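PDB 5Y9D: acyl-coenzyme A oxidase 1 from Yarrowia lipolytica, which catalyses the FAD-dependent oxidation of 2,3-saturated acyl-CoAs by oxygen to (2E)-enoyl-CoAs and hydrogen peroxide in peroxisomal fatty acid beta-oxidation. Local coordinates for residues 164-172 against 200-208; 248-256 against 267-275. One frame throughout, in Å; residues are numbered along the deposited sequence.

Contact 1 (164-172 against 200-208); sequences GCFAMTELG and IGATKWWIG. With FAD (flavin-adenine dinucleotide), chain C.
Leu171 and Trp205 lie side by side and point the same way, which sets CD1 of Leu171 over the six-membered ring of Trp205, 4.1 Å from its centroid and 15° off the ring normal. This is a CH-pi contact, for which a branched aliphatic residue is well shaped. Lys204 and Glu170 instead cross obliquely. Bent at chi2 (-65°), the lysine brings NZ to the carbonyls of the other segment, 3.0 Å from Met168 O and 3.1 Å from Ala167 O, bonding to each from above its plane. Phe220 O is a further acceptor, and Glu170 OE2 adds a weak salt bridge at 3.5 Å from Lys204 NZ. Glu170 is itself held by Glu181 N and Thr182 OG1, so the buried carboxylate is probably well compensated. Along the backbone, Leu171 N gives a 2.7 Å bond to Thr203 O, and Trp205 N binds Thr169 O. Glycine suits position 172, since a CB there would run into Gly201 O.

Nearer the cofactor, Thr169 OG1 donates to FAD N1 at 2.6 Å, while its CG2 meets the edge of the Trp206 ring. One face of that indole covers the flavin, with FAD C8 3.8 Å above its plane. Phe166 O, Thr169 N and Gly208 N bind the pyrimidine end. These residues make up part of the flavin site on the middle beta domain of the acyl-CoA oxidase and dehydrogenase fold.

Contact 2 (248-256 against 267-275); sequences KVGVSIGDI and NGWIQFTNV. With FAD (flavin-adenine dinucleotide), chain C.
Trp269 takes a chi1 of 58°, with CG between its own backbone N and carbonyl carbon, and this turns the indole back across the neighbouring strand to lie over Gly254. Gly254 N sits 3.3 Å above the ring plane, over its centre, and Gly254 CA makes a CH-pi contact 3.7 Å from the centroid of the five-membered ring, 27° off its normal. Glycine suits this place, since a CB on 254 would run into Trp269 NE1. Ile256 supplies the edge contact: its CD1 lies in the plane of the indole, 3.7 Å from Trp269 CD1.

On the other face of the sheet, Ile253 places CG1 beside its backbone N, and from there CD1 reaches along Ile270 to within 3.8 Å of Ile270 CG1. The two isoleucines run side by side, and Val251 continues the apolar row, its CG2 4.0 Å from Val275 CG2. Beta-branched residues suit an extended strand and fill this buried face. Ile270 CG2 in turn lies over one face of Phe272, near the rim.

The main chains are antiparallel, at 164°. Gln271 N to Ser252 O, at 2.7 Å, and Ser252 N to Gln271 O close one hydrogen-bonded pair; Gly254 and Trp269 form the next. Ile256 N extends the ladder to Asn267 O at 2.9 Å. At the far end, a type II turn from Lys248 to Val251 uses Gly250, whose positive phi favours glycine, and Gly250 O accepts from Thr273 N. Asp255 OD2 forms a salt bridge with Arg88, and its OD1 accepts from Gly257 N. Phe670 of the second subunit meets Trp269 edge-to-face. The pairing is an antiparallel ladder between edge strand 251-255 and central strand 268-272 of a three-stranded sheet, in the beta domain that covers the flavin in this family.

Contacts 1 and 2 follow one another along the chain, their centres about 9 Å apart, and meet in one three-stranded antiparallel sheet in which 268-272 is the middle strand, between 204-207 and 251-255. Probable hydrogen bonds join them, Ile207 N to Gly268 O and Lys204 N to Ile270 O, each 2.9 Å. The Trp205 and Trp269 rings also meet, their planes only about 15° apart. Contact 1 grips the flavin directly, whereas contact 2 reaches it through Asn267 alone. The side chain of Phe166 is about 7 Å from that of Glu464, the probable proton acceptor. Arg337 and Gly441 of the second subunit also bind FAD, so the site is shared between subunits.

Contact 1 (164-172 against 200-208)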
loop_
_atom_site.group_PDB
_atom_site.type_symbol
_atom_site.label_atom_id
_atom_site.label_comp_id
_atom_site.label_asym_id
_atom_site.label_seq_id
_atom_site.Cartn_x
_atom_site.Cartn_y
_atom_site.Cartn_z
ATOM N N GLY A 164 15.239 24.527 13.913
ATOM C CA GLY A 164 15.519 24.709 12.522
ATOM C C GLY A 164 14.581 23.895 11.676
ATOM O O GLY A 164 13.937 22.972 12.171
ATOM N N CYS A 165 14.488 24.243 10.401
ATOM C CA CYS A 165 13.778 23.412 9.418
ATOM C C CYS A 165 14.415 23.596 8.035
ATOM O O CYS A 165 15.368 24.361 7.876
ATOM C CB CYS A 165 12.298 23.764 9.383
ATOM S SG CYS A 165 11.970 25.382 8.626
ATOM N N PHE A 166 13.875 22.923 7.032
ATOM C CA PHE A 166 14.563 22.739 5.750
ATOM C C PHE A 166 13.597 23.070 4.638
ATOM O O PHE A 166 12.738 22.294 4.320
ATOM C CB PHE A 166 15.041 21.279 5.687
ATOM C CG PHE A 166 15.800 20.900 4.436
ATOM C CD1 PHE A 166 17.175 20.925 4.416
ATOM C CD2 PHE A 166 15.136 20.408 3.327
ATOM C CE1 PHE A 166 17.879 20.527 3.302
ATOM C CE2 PHE A 166 15.839 19.985 2.202
ATOM C CZ PHE A 166 17.205 20.057 2.195
ATOM N N ALA A 167 13.716 24.249 4.067
ATOM C CA ALA A 167 12.700 24.755 3.138
ATOM C C ALA A 167 13.174 24.708 1.708
ATOM O O ALA A 167 13.554 25.717 1.138
ATOM C CB ALA A 167 12.281 26.165 3.536
ATOM N N MET A 168 13.123 23.521 1.121
ATOM C CA MET A 168 13.564 23.297 -0.239
ATOM C C MET A 168 12.390 23.258 -1.207
ATOM O O MET A 168 12.349 24.009 -2.154
ATOM C CB MET A 168 14.310 21.971 -0.297
ATOM C CG MET A 168 14.623 21.506 -1.711
ATOM S SD MET A 168 15.793 20.145 -1.748
ATOM C CE MET A 168 17.276 21.112 -1.545
ATOM N N THR A 169 11.454 22.341 -0.951
ATOM C CA THR A 169 10.308 22.023 -1.816
ATOM C C THR A 169 9.322 23.154 -1.948
ATOM O O THR A 169 9.058 23.823 -0.994
ATOM C CB THR A 169 9.564 20.819 -1.212
ATOM O OG1 THR A 169 10.447 19.714 -1.191
ATOM C CG2 THR A 169 8.345 20.407 -2.006
ATOM N N GLU A 170 8.789 23.371 -3.144
ATOM C CA GLU A 170 7.736 24.370 -3.378
ATOM C C GLU A 170 6.521 23.666 -3.917
ATOM O O GLU A 170 6.613 22.568 -4.441
ATOM C CB GLU A 170 8.119 25.487 -4.363
ATOM C CG GLU A 170 9.571 25.685 -4.506
ATOM C CD GLU A 170 9.985 27.023 -5.129
ATOM O OE1 GLU A 170 9.528 27.286 -6.287
ATOM O OE2 GLU A 170 10.830 27.755 -4.476
ATOM N N LEU A 171 5.384 24.316 -3.800
ATOM C CA LEU A 171 4.176 23.788 -4.363
ATOM C C LEU A 171 4.383 23.342 -5.820
ATOM O O LEU A 171 3.931 22.290 -6.197
ATOM C CB LEU A 171 3.100 24.838 -4.288
ATOM C CG LEU A 171 1.685 24.399 -4.647
ATOM C CD1 LEU A 171 1.230 23.122 -3.954
ATOM C CD2 LEU A 171 0.756 25.553 -4.275
ATOM N N GLY A 172 5.010 24.207 -6.595
ATOM C CA GLY A 172 5.403 23.984 -7.961
ATOM C C GLY A 172 6.456 22.955 -8.296
ATOM O O GLY A 172 6.423 22.388 -9.347
ATOM N N ILE A 200 1.963 32.120 -5.756
ATOM C CA ILE A 200 1.568 31.046 -4.842
ATOM C C ILE A 200 2.258 29.708 -5.200
ATOM O O ILE A 200 2.444 28.856 -4.345
ATOM C CB ILE A 200 0.036 30.845 -4.769
ATOM C CG1 ILE A 200 -0.746 32.151 -4.593
ATOM C CG2 ILE A 200 -0.318 29.923 -3.612
ATOM C CD1 ILE A 200 -0.163 33.084 -3.580
ATOM N N GLY A 201 2.600 29.524 -6.458
ATOM C CA GLY A 201 3.316 28.312 -6.938
ATOM C C GLY A 201 4.697 28.062 -6.365
ATOM O O GLY A 201 5.175 26.903 -6.282
ATOM N N ALA A 202 5.356 29.129 -5.951
ATOM C CA ALA A 202 6.622 28.981 -5.290
ATOM C C ALA A 202 6.490 28.906 -3.768
ATOM O O ALA A 202 7.520 28.870 -3.050
ATOM C CB ALA A 202 7.541 30.119 -5.683
ATOM N N THR A 203 5.257 28.915 -3.262
ATOM C CA THR A 203 5.056 28.698 -1.835
ATOM C C THR A 203 5.909 27.443 -1.445
ATOM O O THR A 203 5.851 26.423 -2.124
ATOM C CB THR A 203 3.555 28.565 -1.468
ATOM O OG1 THR A 203 2.815 29.752 -1.847
ATOM C CG2 THR A 203 3.350 28.360 0.034
ATOM N N LYS A 204 6.756 27.562 -0.413
ATOM C CA LYS A 204 7.492 26.398 0.106
ATOM C C LYS A 204 6.450 25.505 0.708
ATOM O O LYS A 204 5.461 25.993 1.237
ATOM C CB LYS A 204 8.496 26.782 1.181
ATOM C CG LYS A 204 9.633 27.646 0.714
ATOM C CD LYS A 204 10.511 26.909 -0.264
ATOM C CE LYS A 204 11.598 27.782 -0.841
ATOM N NZ LYS A 204 12.561 26.903 -1.568
ATOM N N TRP A 205 6.624 24.209 0.577
ATOM C CA TRP A 205 5.503 23.270 0.779
ATOM C C TRP A 205 5.967 21.952 1.357
ATOM O O TRP A 205 7.055 21.482 1.013
ATOM C CB TRP A 205 4.815 23.013 -0.523
ATOM C CG TRP A 205 3.459 22.552 -0.298
ATOM C CD1 TRP A 205 3.052 21.275 -0.163
ATOM C CD2 TRP A 205 2.306 23.357 -0.148
ATOM N NE1 TRP A 205 1.721 21.232 0.073
ATOM C CE2 TRP A 205 1.232 22.503 0.080
ATOM C CE3 TRP A 205 2.078 24.733 -0.174
ATOM C CZ2 TRP A 205 -0.064 22.961 0.283
ATOM C CZ3 TRP A 205 0.775 25.192 0.026
ATOM C CH2 TRP A 205 -0.272 24.304 0.242
ATOM N N TRP A 206 5.157 21.400 2.267
ATOM C CA TRP A 206 5.494 20.232 3.083
ATOM C C TRP A 206 6.585 20.486 4.103
ATOM O O TRP A 206 7.220 19.526 4.579
ATOM C CB TRP A 206 5.962 19.041 2.198
ATOM C CG TRP A 206 4.897 18.503 1.354
ATOM C CD1 TRP A 206 4.876 18.413 0.011
ATOM C CD2 TRP A 206 3.665 17.984 1.826
ATOM N NE1 TRP A 206 3.683 17.864 -0.401
ATOM C CE2 TRP A 206 2.927 17.591 0.714
ATOM C CE3 TRP A 206 3.123 17.813 3.096
ATOM C CZ2 TRP A 206 1.672 17.048 0.823
ATOM C CZ3 TRP A 206 1.872 17.275 3.210
ATOM C CH2 TRP A 206 1.154 16.898 2.076
ATOM N N ILE A 207 6.874 21.739 4.416
ATOM C CA ILE A 207 8.055 21.975 5.235
ATOM C C ILE A 207 7.842 21.483 6.672
ATOM O O ILE A 207 7.182 22.135 7.470
ATOM C CB ILE A 207 8.469 23.463 5.277
ATOM C CG1 ILE A 207 8.577 24.061 3.860
ATOM C CG2 ILE A 207 9.770 23.624 6.062
ATOM C CD1 ILE A 207 9.337 23.234 2.850
ATOM N N GLY A 208 8.408 20.332 7.001
ATOM C CA GLY A 208 8.406 19.844 8.382
ATOM C C GLY A 208 8.866 20.861 9.411
ATOM O O GLY A 208 9.890 21.516 9.218
HETATM P PA FAD C . 7.167 15.845 -8.724
HETATM O O1A FAD C . 6.199 16.888 -9.074
HETATM O O2A FAD C . 8.601 16.012 -8.980
HETATM O O5B FAD C . 6.708 14.521 -9.424
HETATM C C5B FAD C . 5.360 14.140 -9.620
HETATM C C4B FAD C . 5.299 12.799 -10.332
HETATM O O4B FAD C . 5.832 12.922 -11.639
HETATM C C3B FAD C . 6.139 11.758 -9.637
HETATM O O3B FAD C . 5.446 10.528 -9.620
HETATM C C2B FAD C . 7.357 11.585 -10.493
HETATM O O2B FAD C . 7.771 10.236 -10.470
HETATM C C1B FAD C . 6.879 12.001 -11.860
HETATM N N9A FAD C . 7.986 12.647 -12.572
HETATM C C8A FAD C . 8.574 13.787 -12.235
HETATM N N7A FAD C . 9.553 14.088 -13.087
HETATM C C5A FAD C . 9.607 13.120 -14.000
HETATM C C6A FAD C . 10.421 12.808 -15.192
HETATM N N6A FAD C . 11.403 13.617 -15.599
HETATM N N1A FAD C . 10.142 11.692 -15.860
HETATM C C2A FAD C . 9.175 10.880 -15.474
HETATM N N3A FAD C . 8.404 11.087 -14.413
HETATM C C4A FAD C . 8.570 12.171 -13.648
HETATM N N1 FAD C . 10.402 18.904 1.330
HETATM C C2 FAD C . 11.257 19.662 2.012
HETATM O O2 FAD C . 12.013 20.395 1.389
HETATM N N3 FAD C . 11.320 19.658 3.334
HETATM C C4 FAD C . 10.544 18.895 4.076
HETATM O O4 FAD C . 10.612 18.906 5.295
HETATM C C4X FAD C . 9.580 18.029 3.407
HETATM N N5 FAD C . 8.773 17.239 4.095
HETATM C C5X FAD C . 7.898 16.473 3.463
HETATM C C6 FAD C . 7.064 15.690 4.209
HETATM C C7 FAD C . 6.152 14.893 3.595
HETATM C C7M FAD C . 5.270 14.028 4.443
HETATM C C8 FAD C . 6.075 14.880 2.118
HETATM C C8M FAD C . 5.094 14.019 1.392
HETATM C C9 FAD C . 6.908 15.665 1.371
HETATM C C9A FAD C . 7.814 16.471 1.994
HETATM N N10 FAD C . 8.664 17.286 1.250
HETATM C C10 FAD C . 9.557 18.082 1.947
HETATM C "C1'" FAD C . 8.615 17.322 -0.205
HETATM C "C2'" FAD C . 9.068 16.021 -0.845
HETATM O "O2'" FAD C . 10.478 15.946 -0.873
HETATM C "C3'" FAD C . 8.516 15.954 -2.249
HETATM O "O3'" FAD C . 7.246 15.340 -2.168
HETATM C "C4'" FAD C . 9.345 15.106 -3.179
HETATM O "O4'" FAD C . 10.572 15.757 -3.475
HETATM C "C5'" FAD C . 8.579 14.833 -4.463
HETATM O "O5'" FAD C . 8.410 16.037 -5.169
HETATM P P FAD C . 7.112 16.410 -5.971
HETATM O O1P FAD C . 5.924 16.084 -5.212
HETATM O O2P FAD C . 7.358 17.783 -6.416
HETATM O O3P FAD C . 7.056 15.437 -7.206
#

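Contact 2 (248-256 against 267-275)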
loop_
_atom_site.group_PDB
_atom_site.type_symbol
_atom_site.label_atom_id
_atom_site.label_comp_id
_atom_site.label_asym_id
_atom_site.label_seq_id
_atom_site.Cartn_x
_atom_site.Cartn_y
_atom_site.Cartn_z
ATOM N N LYS A 248 8.126 36.792 11.640
ATOM C CA LYS A 248 8.814 37.984 11.204
ATOM C C LYS A 248 8.091 38.637 10.037
ATOM O O LYS A 248 7.276 38.012 9.326
ATOM C CB LYS A 248 10.239 37.664 10.810
ATOM C CG LYS A 248 11.023 37.085 11.978
ATOM C CD LYS A 248 12.386 37.742 12.153
ATOM C CE LYS A 248 13.047 37.176 13.400
ATOM N NZ LYS A 248 13.445 38.202 14.416
ATOM N N VAL A 249 8.392 39.911 9.859
ATOM C CA VAL A 249 7.798 40.713 8.793
ATOM C C VAL A 249 8.144 40.150 7.399
ATOM O O VAL A 249 9.311 39.816 7.117
ATOM C CB VAL A 249 8.200 42.195 8.916
ATOM C CG1 VAL A 249 9.672 42.398 8.536
ATOM C CG2 VAL A 249 7.283 43.067 8.053
ATOM N N GLY A 250 7.103 40.005 6.566
ATOM C CA GLY A 250 7.213 39.395 5.233
ATOM C C GLY A 250 7.157 37.868 5.184
ATOM O O GLY A 250 7.119 37.302 4.123
ATOM N N VAL A 251 7.184 37.201 6.330
ATOM C CA VAL A 251 7.129 35.756 6.406
ATOM C C VAL A 251 5.693 35.305 6.690
ATOM O O VAL A 251 5.110 35.657 7.738
ATOM C CB VAL A 251 8.020 35.266 7.562
ATOM C CG1 VAL A 251 7.971 33.748 7.700
ATOM C CG2 VAL A 251 9.447 35.739 7.339
ATOM N N SER A 252 5.151 34.498 5.778
ATOM C CA SER A 252 3.800 33.962 5.890
ATOM C C SER A 252 3.832 32.454 6.001
ATOM O O SER A 252 4.385 31.810 5.135
ATOM C CB SER A 252 3.028 34.299 4.622
ATOM O OG SER A 252 2.471 35.588 4.688
ATOM N N ILE A 253 3.190 31.902 7.027
ATOM C CA ILE A 253 3.154 30.444 7.297
ATOM C C ILE A 253 1.745 29.928 7.667
ATOM O O ILE A 253 0.965 30.594 8.360
ATOM C CB ILE A 253 4.083 30.076 8.477
ATOM C CG1 ILE A 253 5.510 30.590 8.231
ATOM C CG2 ILE A 253 4.044 28.589 8.799
ATOM C CD1 ILE A 253 6.593 29.581 8.212
ATOM N N GLY A 254 1.425 28.727 7.200
ATOM C CA GLY A 254 0.251 28.007 7.680
ATOM C C GLY A 254 0.515 26.533 7.704
ATOM O O GLY A 254 1.561 26.068 7.275
ATOM N N ASP A 255 -0.442 25.797 8.219
ATOM C CA ASP A 255 -0.341 24.370 8.440
ATOM C C ASP A 255 -1.008 23.653 7.296
ATOM O O ASP A 255 -2.146 23.945 6.933
ATOM C CB ASP A 255 -1.079 24.072 9.738
ATOM C CG ASP A 255 -0.921 22.638 10.230
ATOM O OD1 ASP A 255 -0.585 21.704 9.457
ATOM O OD2 ASP A 255 -1.162 22.453 11.443
ATOM N N ILE A 256 -0.308 22.688 6.732
ATOM C CA ILE A 256 -0.800 21.936 5.581
ATOM C C ILE A 256 -1.910 21.030 6.045
ATOM O O ILE A 256 -2.717 20.589 5.248
ATOM C CB ILE A 256 0.313 21.059 4.959
ATOM C CG1 ILE A 256 1.493 21.892 4.503
ATOM C CG2 ILE A 256 -0.198 20.275 3.787
ATOM C CD1 ILE A 256 1.174 22.761 3.343
ATOM N N ASN A 267 3.742 19.981 9.248
ATOM C CA ASN A 267 4.283 20.373 7.979
ATOM C C ASN A 267 3.528 21.617 7.592
ATOM O O ASN A 267 2.289 21.649 7.611
ATOM C CB ASN A 267 4.122 19.278 6.930
ATOM C CG ASN A 267 5.053 18.119 7.163
ATOM O OD1 ASN A 267 6.139 18.044 6.583
ATOM N ND2 ASN A 267 4.643 17.199 8.036
ATOM N N GLY A 268 4.286 22.645 7.274
ATOM C CA GLY A 268 3.708 23.927 6.965
ATOM C C GLY A 268 4.120 24.439 5.591
ATOM O O GLY A 268 5.039 23.926 4.939
ATOM N N TRP A 269 3.430 25.482 5.169
ATOM C CA TRP A 269 3.797 26.194 3.969
ATOM C C TRP A 269 4.322 27.578 4.385
ATOM O O TRP A 269 3.956 28.069 5.462
ATOM C CB TRP A 269 2.612 26.276 3.033
ATOM C CG TRP A 269 1.411 26.919 3.586
ATOM C CD1 TRP A 269 0.305 26.294 4.042
ATOM C CD2 TRP A 269 1.156 28.319 3.696
ATOM N NE1 TRP A 269 -0.632 27.196 4.433
ATOM C CE2 TRP A 269 -0.147 28.458 4.244
ATOM C CE3 TRP A 269 1.901 29.481 3.391
ATOM C CZ2 TRP A 269 -0.735 29.728 4.531
ATOM C CZ3 TRP A 269 1.311 30.744 3.628
ATOM C CH2 TRP A 269 0.000 30.853 4.200
ATOM N N ILE A 270 5.207 28.145 3.556
ATOM C CA ILE A 270 5.933 29.365 3.832
ATOM C C ILE A 270 5.916 30.212 2.568
ATOM O O ILE A 270 6.256 29.728 1.483
ATOM C CB ILE A 270 7.423 29.135 4.126
ATOM C CG1 ILE A 270 7.676 27.917 5.014
ATOM C CG2 ILE A 270 8.040 30.374 4.798
ATOM C CD1 ILE A 270 9.145 27.743 5.337
ATOM N N GLN A 271 5.522 31.470 2.711
ATOM C CA GLN A 271 5.659 32.466 1.652
ATOM C C GLN A 271 6.547 33.595 2.184
ATOM O O GLN A 271 6.422 33.989 3.332
ATOM C CB GLN A 271 4.303 33.001 1.254
ATOM C CG GLN A 271 3.396 31.920 0.662
ATOM C CD GLN A 271 2.004 32.422 0.458
ATOM O OE1 GLN A 271 1.595 33.344 1.138
ATOM N NE2 GLN A 271 1.253 31.817 -0.467
ATOM N N PHE A 272 7.478 34.050 1.350
ATOM C CA PHE A 272 8.316 35.214 1.656
ATOM C C PHE A 272 7.947 36.417 0.755
ATOM O O PHE A 272 7.852 36.271 -0.456
ATOM C CB PHE A 272 9.786 34.844 1.446
ATOM C CG PHE A 272 10.263 33.680 2.277
ATOM C CD1 PHE A 272 10.526 33.826 3.631
ATOM C CD2 PHE A 272 10.519 32.451 1.692
ATOM C CE1 PHE A 272 11.008 32.757 4.404
ATOM C CE2 PHE A 272 11.002 31.387 2.444
ATOM C CZ PHE A 272 11.257 31.538 3.809
ATOM N N THR A 273 7.725 37.580 1.365
ATOM C CA THR A 273 7.527 38.846 0.646
ATOM C C THR A 273 8.586 39.890 1.055
ATOM O O THR A 273 8.457 40.491 2.116
ATOM C CB THR A 273 6.137 39.481 0.901
ATOM O OG1 THR A 273 5.103 38.649 0.389
ATOM C CG2 THR A 273 6.026 40.791 0.140
ATOM N N ASN A 274 9.591 40.099 0.193
ATOM C CA ASN A 274 10.752 41.032 0.414
ATOM C C ASN A 274 11.296 40.926 1.797
ATOM O O ASN A 274 11.298 41.896 2.562
ATOM C CB ASN A 274 10.446 42.514 0.073
ATOM C CG ASN A 274 10.295 42.753 -1.428
ATOM O OD1 ASN A 274 11.086 43.488 -2.021
ATOM N ND2 ASN A 274 9.259 42.126 -2.059
ATOM N N VAL A 275 11.693 39.708 2.132
ATOM C CA VAL A 275 12.338 39.437 3.402
ATOM C C VAL A 275 13.847 39.607 3.293
ATOM O O VAL A 275 14.494 38.980 2.460
ATOM C CB VAL A 275 12.002 38.035 3.905
ATOM C CG1 VAL A 275 12.826 37.712 5.133
ATOM C CG2 VAL A 275 10.532 37.968 4.231
HETATM P PA FAD C . 7.167 15.845 -8.724
HETATM O O1A FAD C . 6.199 16.888 -9.074
HETATM O O2A FAD C . 8.601 16.012 -8.980
HETATM O O5B FAD C . 6.708 14.521 -9.424
HETATM C C5B FAD C . 5.360 14.140 -9.620
HETATM C C4B FAD C . 5.299 12.799 -10.332
HETATM O O4B FAD C . 5.832 12.922 -11.639
HETATM C C3B FAD C . 6.139 11.758 -9.637
HETATM O O3B FAD C . 5.446 10.528 -9.620
HETATM C C2B FAD C . 7.357 11.585 -10.493
HETATM O O2B FAD C . 7.771 10.236 -10.470
HETATM C C1B FAD C . 6.879 12.001 -11.860
HETATM N N9A FAD C . 7.986 12.647 -12.572
HETATM C C8A FAD C . 8.574 13.787 -12.235
HETATM N N7A FAD C . 9.553 14.088 -13.087
HETATM C C5A FAD C . 9.607 13.120 -14.000
HETATM C C6A FAD C . 10.421 12.808 -15.192
HETATM N N6A FAD C . 11.403 13.617 -15.599
HETATM N N1A FAD C . 10.142 11.692 -15.860
HETATM C C2A FAD C . 9.175 10.880 -15.474
HETATM N N3A FAD C . 8.404 11.087 -14.413
HETATM C C4A FAD C . 8.570 12.171 -13.648
HETATM N N1 FAD C . 10.402 18.904 1.330
HETATM C C2 FAD C . 11.257 19.662 2.012
HETATM O O2 FAD C . 12.013 20.395 1.389
HETATM N N3 FAD C . 11.320 19.658 3.334
HETATM C C4 FAD C . 10.544 18.895 4.076
HETATM O O4 FAD C . 10.612 18.906 5.295
HETATM C C4X FAD C . 9.580 18.029 3.407
HETATM N N5 FAD C . 8.773 17.239 4.095
HETATM C C5X FAD C . 7.898 16.473 3.463
HETATM C C6 FAD C . 7.064 15.690 4.209
HETATM C C7 FAD C . 6.152 14.893 3.595
HETATM C C7M FAD C . 5.270 14.028 4.443
HETATM C C8 FAD C . 6.075 14.880 2.118
HETATM C C8M FAD C . 5.094 14.019 1.392
HETATM C C9 FAD C . 6.908 15.665 1.371
HETATM C C9A FAD C . 7.814 16.471 1.994
HETATM N N10 FAD C . 8.664 17.286 1.250
HETATM C C10 FAD C . 9.557 18.082 1.947
HETATM C "C1'" FAD C . 8.615 17.322 -0.205
HETATM C "C2'" FAD C . 9.068 16.021 -0.845
HETATM O "O2'" FAD C . 10.478 15.946 -0.873
HETATM C "C3'" FAD C . 8.516 15.954 -2.249
HETATM O "O3'" FAD C . 7.246 15.340 -2.168
HETATM C "C4'" FAD C . 9.345 15.106 -3.179
HETATM O "O4'" FAD C . 10.572 15.757 -3.475
HETATM C "C5'" FAD C . 8.579 14.833 -4.463
HETATM O "O5'" FAD C . 8.410 16.037 -5.169
HETATM P P FAD C . 7.112 16.410 -5.971
HETATM O O1P FAD C . 5.924 16.084 -5.212
HETATM O O2P FAD C . 7.358 17.783 -6.416
HETATM O O3P FAD C . 7.056 15.437 -7.206
#